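Local coordinates for beta-galactosidase (PDB 4MAD), which probably hydrolyses terminal non-reducing beta-D-galactose residues of beta-D-galactosides, as a family 35 glycoside hydrolase built on a TIM barrel, at residues K509-L520 and E570-H581. Numbering follows the deposited sequence.
Sequences KENFPYFHKGIL and ENEIILLELHKH
The imidazole of H581 is held at both nitrogens by 509-520: NE2 donates to F512 O (2.8 Å), which lies in the ring plane, while ND1 shares a hydrogen bond with H516 NE2 (2.8 Å). The edge of Y514 points at the face of H581 in a T-shaped pair, planes 79° apart. H516 is fixed at its other nitrogen too, by H364 ND1. E510, its chain bent at chi2 (-71°), turns its carboxylate back so that the syn lone pair of OE2 receives H581 N (3.0 Å). With an alanine at H581, F512 O and H516 NE2 would probably lose these partners and a gap would open beside Y514. In the type II turn 509-512, N511 N makes a nearly straight bond to H579 O (2.6 Å). E577 OE2 takes H579 N and K580 N from opposite faces of its carboxylate, bracing the facing loop, and its OE1 is bound by Y550 OH. Beyond the turn, L576 CD1 sits 3.9 Å from the centroid of the F515 ring, over one face, a CH-pi contact, and K517 NZ forms a salt bridge with E572 OE2, its hydrogen bond weak at 3.3 Å. Paired backbone bonds from Y514–E577 to L520–N571, where N571 N to L520 O is weak, make this two neighbouring antiparallel strands of the C-terminal galactose-binding-like beta domain.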
loop_
_atom_site.group_PDB
_atom_site.type_symbol
_atom_site.label_atom_id
_atom_site.label_comp_id
_atom_site.label_asym_id
_atom_site.label_seq_id
_atom_site.Cartn_x
_atom_site.Cartn_y
_atom_site.Cartn_z
ATOM N N LYS A 509 24.450 -5.092 -19.578
ATOM C CA LYS A 509 24.864 -3.710 -19.727
ATOM C C LYS A 509 24.378 -2.834 -18.603
ATOM O O LYS A 509 23.249 -2.852 -18.256
ATOM C CB LYS A 509 24.334 -3.147 -21.037
ATOM C CG LYS A 509 24.572 -3.978 -22.203
ATOM C CD LYS A 509 24.075 -3.331 -23.490
ATOM C CE LYS A 509 22.769 -3.840 -23.944
ATOM N NZ LYS A 509 22.500 -3.492 -25.327
ATOM N N GLU A 510 25.284 -2.052 -18.056
ATOM C CA GLU A 510 24.937 -1.142 -17.005
ATOM C C GLU A 510 23.954 -0.125 -17.546
ATOM O O GLU A 510 23.994 0.173 -18.683
ATOM C CB GLU A 510 26.162 -0.450 -16.504
ATOM C CG GLU A 510 27.121 -1.386 -15.915
ATOM C CD GLU A 510 26.645 -1.937 -14.585
ATOM O OE1 GLU A 510 26.882 -1.266 -13.602
ATOM O OE2 GLU A 510 26.055 -3.006 -14.537
ATOM N N ASN A 511 23.045 0.340 -16.722
ATOM C CA ASN A 511 22.076 1.353 -17.099
ATOM C C ASN A 511 20.971 0.899 -18.022
ATOM O O ASN A 511 20.146 1.669 -18.401
ATOM C CB ASN A 511 22.759 2.611 -17.563
ATOM C CG ASN A 511 23.463 3.286 -16.462
ATOM O OD1 ASN A 511 24.590 3.612 -16.577
ATOM N ND2 ASN A 511 22.808 3.454 -15.371
ATOM N N PHE A 512 20.933 -0.392 -18.238
ATOM C CA PHE A 512 19.846 -1.059 -18.899
ATOM C C PHE A 512 19.223 -2.078 -17.929
ATOM O O PHE A 512 19.903 -2.753 -17.237
ATOM C CB PHE A 512 20.336 -1.823 -20.105
ATOM C CG PHE A 512 20.766 -0.975 -21.256
ATOM C CD1 PHE A 512 20.036 -0.933 -22.410
ATOM C CD2 PHE A 512 21.905 -0.268 -21.211
ATOM C CE1 PHE A 512 20.466 -0.200 -23.458
ATOM C CE2 PHE A 512 22.322 0.436 -22.267
ATOM C CZ PHE A 512 21.592 0.495 -23.369
ATOM N N PRO A 513 17.915 -2.168 -17.906
ATOM C CA PRO A 513 17.304 -3.121 -16.997
ATOM C C PRO A 513 17.496 -4.532 -17.499
ATOM O O PRO A 513 17.267 -4.781 -18.628
ATOM C CB PRO A 513 15.827 -2.706 -16.989
ATOM C CG PRO A 513 15.828 -1.371 -17.409
ATOM C CD PRO A 513 16.880 -1.274 -18.417
ATOM N N TYR A 514 17.868 -5.422 -16.604
ATOM C CA TYR A 514 17.966 -6.821 -16.907
ATOM C C TYR A 514 17.291 -7.662 -15.854
ATOM O O TYR A 514 17.358 -7.352 -14.720
ATOM C CB TYR A 514 19.403 -7.253 -16.996
ATOM C CG TYR A 514 20.061 -7.026 -18.297
ATOM C CD1 TYR A 514 20.271 -8.057 -19.188
ATOM C CD2 TYR A 514 20.496 -5.782 -18.646
ATOM C CE1 TYR A 514 20.900 -7.835 -20.364
ATOM C CE2 TYR A 514 21.105 -5.559 -19.813
ATOM C CZ TYR A 514 21.318 -6.569 -20.668
ATOM O OH TYR A 514 21.918 -6.310 -21.850
ATOM N N PHE A 515 16.657 -8.733 -16.282
ATOM C CA PHE A 515 16.224 -9.789 -15.431
ATOM C C PHE A 515 17.395 -10.748 -15.136
ATOM O O PHE A 515 18.099 -11.125 -16.014
ATOM C CB PHE A 515 15.092 -10.556 -16.066
ATOM C CG PHE A 515 13.847 -9.742 -16.280
ATOM C CD1 PHE A 515 12.913 -9.612 -15.312
ATOM C CD2 PHE A 515 13.620 -9.111 -17.474
ATOM C CE1 PHE A 515 11.807 -8.903 -15.512
ATOM C CE2 PHE A 515 12.511 -8.414 -17.662
ATOM C CZ PHE A 515 11.608 -8.299 -16.684
ATOM N N HIS A 516 17.573 -11.132 -13.917
ATOM C CA HIS A 516 18.642 -11.995 -13.572
ATOM C C HIS A 516 17.995 -13.207 -12.938
ATOM O O HIS A 516 17.183 -13.046 -12.098
ATOM C CB HIS A 516 19.477 -11.322 -12.551
ATOM C CG HIS A 516 20.201 -10.132 -13.056
ATOM N ND1 HIS A 516 21.266 -10.224 -13.897
ATOM C CD2 HIS A 516 20.017 -8.819 -12.836
ATOM C CE1 HIS A 516 21.719 -9.019 -14.162
ATOM N NE2 HIS A 516 20.967 -8.147 -13.543
ATOM N N LYS A 517 18.363 -14.408 -13.335
ATOM C CA LYS A 517 17.700 -15.595 -12.837
ATOM C C LYS A 517 18.612 -16.561 -12.131
ATOM O O LYS A 517 19.637 -16.847 -12.596
ATOM C CB LYS A 517 16.984 -16.337 -13.927
ATOM C CG LYS A 517 16.201 -17.476 -13.419
ATOM C CD LYS A 517 15.747 -18.322 -14.503
ATOM C CE LYS A 517 14.357 -18.634 -14.334
ATOM N NZ LYS A 517 14.231 -20.008 -13.890
ATOM N N GLY A 518 18.161 -17.011 -10.973
ATOM C CA GLY A 518 18.913 -17.888 -10.124
ATOM C C GLY A 518 18.046 -18.933 -9.439
ATOM O O GLY A 518 16.880 -18.804 -9.402
ATOM N N ILE A 519 18.673 -19.949 -8.886
ATOM C CA ILE A 519 17.973 -21.004 -8.194
ATOM C C ILE A 519 18.390 -21.089 -6.718
ATOM O O ILE A 519 19.532 -21.124 -6.434
ATOM C CB ILE A 519 18.257 -22.348 -8.859
ATOM C CG1 ILE A 519 17.892 -22.291 -10.328
ATOM C CG2 ILE A 519 17.476 -23.411 -8.260
ATOM C CD1 ILE A 519 16.497 -22.436 -10.532
ATOM N N LEU A 520 17.425 -21.128 -5.815
ATOM C CA LEU A 520 17.665 -21.299 -4.412
ATOM C C LEU A 520 17.205 -22.689 -4.072
ATOM O O LEU A 520 16.125 -23.036 -4.351
ATOM C CB LEU A 520 16.852 -20.335 -3.620
ATOM C CG LEU A 520 16.884 -20.460 -2.103
ATOM C CD1 LEU A 520 18.215 -20.338 -1.638
ATOM C CD2 LEU A 520 16.008 -19.508 -1.418
ATOM N N GLU A 570 14.118 -26.806 -5.503
ATOM C CA GLU A 570 14.554 -25.650 -6.221
ATOM C C GLU A 570 13.496 -24.577 -6.261
ATOM O O GLU A 570 12.357 -24.861 -6.369
ATOM C CB GLU A 570 14.947 -26.054 -7.620
ATOM C CG GLU A 570 16.101 -26.972 -7.630
ATOM C CD GLU A 570 16.565 -27.264 -9.006
ATOM O OE1 GLU A 570 15.809 -27.098 -9.970
ATOM O OE2 GLU A 570 17.714 -27.667 -9.103
ATOM N N ASN A 571 13.932 -23.336 -6.180
ATOM C CA ASN A 571 13.064 -22.193 -6.131
ATOM C C ASN A 571 13.579 -21.205 -7.138
ATOM O O ASN A 571 14.742 -21.036 -7.247
ATOM C CB ASN A 571 13.103 -21.560 -4.740
ATOM C CG ASN A 571 12.393 -22.400 -3.677
ATOM O OD1 ASN A 571 11.265 -22.204 -3.371
ATOM N ND2 ASN A 571 13.111 -23.333 -3.117
ATOM N N GLU A 572 12.685 -20.551 -7.852
ATOM C CA GLU A 572 13.098 -19.665 -8.878
ATOM C C GLU A 572 13.200 -18.230 -8.360
ATOM O O GLU A 572 12.257 -17.683 -7.966
ATOM C CB GLU A 572 12.097 -19.756 -10.016
ATOM C CG GLU A 572 12.236 -18.738 -11.026
ATOM C CD GLU A 572 11.055 -18.730 -12.019
ATOM O OE1 GLU A 572 10.120 -17.935 -11.850
ATOM O OE2 GLU A 572 11.092 -19.559 -12.932
ATOM N N ILE A 573 14.393 -17.674 -8.386
ATOM C CA ILE A 573 14.591 -16.311 -7.999
ATOM C C ILE A 573 14.850 -15.466 -9.214
ATOM O O ILE A 573 15.776 -15.674 -9.906
ATOM C CB ILE A 573 15.814 -16.169 -7.136
ATOM C CG1 ILE A 573 15.760 -17.129 -5.950
ATOM C CG2 ILE A 573 15.905 -14.813 -6.665
ATOM C CD1 ILE A 573 14.553 -17.115 -5.193
ATOM N N ILE A 574 13.988 -14.498 -9.426
ATOM C CA ILE A 574 14.153 -13.558 -10.518
ATOM C C ILE A 574 14.210 -12.139 -10.037
ATOM O O ILE A 574 13.351 -11.720 -9.350
ATOM C CB ILE A 574 13.013 -13.657 -11.528
ATOM C CG1 ILE A 574 13.053 -15.006 -12.196
ATOM C CG2 ILE A 574 13.177 -12.638 -12.588
ATOM C CD1 ILE A 574 11.944 -15.287 -12.976
ATOM N N LEU A 575 15.262 -11.450 -10.400
ATOM C CA LEU A 575 15.493 -10.129 -9.912
ATOM C C LEU A 575 15.575 -9.228 -11.089
ATOM O O LEU A 575 16.302 -9.525 -11.943
ATOM C CB LEU A 575 16.795 -10.088 -9.191
ATOM C CG LEU A 575 17.299 -8.798 -8.636
ATOM C CD1 LEU A 575 18.147 -8.993 -7.426
ATOM C CD2 LEU A 575 18.045 -8.086 -9.657
ATOM N N LEU A 576 14.814 -8.142 -11.129
ATOM C CA LEU A 576 14.936 -7.160 -12.196
ATOM C C LEU A 576 15.684 -5.986 -11.619
ATOM O O LEU A 576 15.231 -5.400 -10.705
ATOM C CB LEU A 576 13.571 -6.692 -12.689
ATOM C CG LEU A 576 13.492 -5.534 -13.685
ATOM C CD1 LEU A 576 14.266 -5.776 -14.924
ATOM C CD2 LEU A 576 12.053 -5.136 -14.045
ATOM N N GLU A 577 16.841 -5.705 -12.146
ATOM C CA GLU A 577 17.621 -4.583 -11.724
ATOM C C GLU A 577 17.717 -3.573 -12.843
ATOM O O GLU A 577 17.968 -3.907 -13.930
ATOM C CB GLU A 577 19.007 -4.988 -11.299
ATOM C CG GLU A 577 19.994 -3.912 -11.399
ATOM C CD GLU A 577 19.912 -2.883 -10.264
ATOM O OE1 GLU A 577 19.647 -3.269 -9.124
ATOM O OE2 GLU A 577 20.111 -1.701 -10.537
ATOM N N LEU A 578 17.415 -2.347 -12.488
ATOM C CA LEU A 578 17.361 -1.219 -13.392
ATOM C C LEU A 578 18.659 -0.654 -13.894
ATOM O O LEU A 578 18.729 -0.204 -14.965
ATOM C CB LEU A 578 16.457 -0.097 -12.867
ATOM C CG LEU A 578 15.026 -0.454 -12.564
ATOM C CD1 LEU A 578 14.210 0.726 -12.106
ATOM C CD2 LEU A 578 14.403 -1.189 -13.669
ATOM N N HIS A 579 19.655 -0.586 -13.044
ATOM C CA HIS A 579 20.848 0.131 -13.380
ATOM C C HIS A 579 22.188 -0.585 -13.311
ATOM O O HIS A 579 22.950 -0.543 -14.242
ATOM C CB HIS A 579 20.976 1.322 -12.470
ATOM C CG HIS A 579 19.840 2.267 -12.574
ATOM N ND1 HIS A 579 19.712 3.141 -13.620
ATOM C CD2 HIS A 579 18.779 2.470 -11.769
ATOM C CE1 HIS A 579 18.613 3.843 -13.453
ATOM N NE2 HIS A 579 18.030 3.455 -12.342
ATOM N N LYS A 580 22.469 -1.133 -12.151
ATOM C CA LYS A 580 23.782 -1.658 -11.882
ATOM C C LYS A 580 23.696 -3.111 -11.491
ATOM O O LYS A 580 23.034 -3.427 -10.608
ATOM C CB LYS A 580 24.453 -0.862 -10.807
ATOM C CG LYS A 580 24.792 0.524 -11.193
ATOM C CD LYS A 580 25.335 1.238 -10.010
ATOM C CE LYS A 580 25.875 2.598 -10.288
ATOM N NZ LYS A 580 26.223 3.258 -9.031
ATOM N N HIS A 581 24.414 -3.956 -12.206
ATOM C CA HIS A 581 24.250 -5.382 -12.125
ATOM C C HIS A 581 25.392 -6.083 -11.387
ATOM O O HIS A 581 26.477 -5.609 -11.377
ATOM C CB HIS A 581 24.093 -5.931 -13.542
ATOM C CG HIS A 581 23.018 -5.243 -14.312
ATOM N ND1 HIS A 581 21.690 -5.458 -14.072
ATOM C CD2 HIS A 581 23.080 -4.292 -15.261
ATOM C CE1 HIS A 581 20.978 -4.666 -14.837
ATOM N NE2 HIS A 581 21.798 -3.963 -15.580
#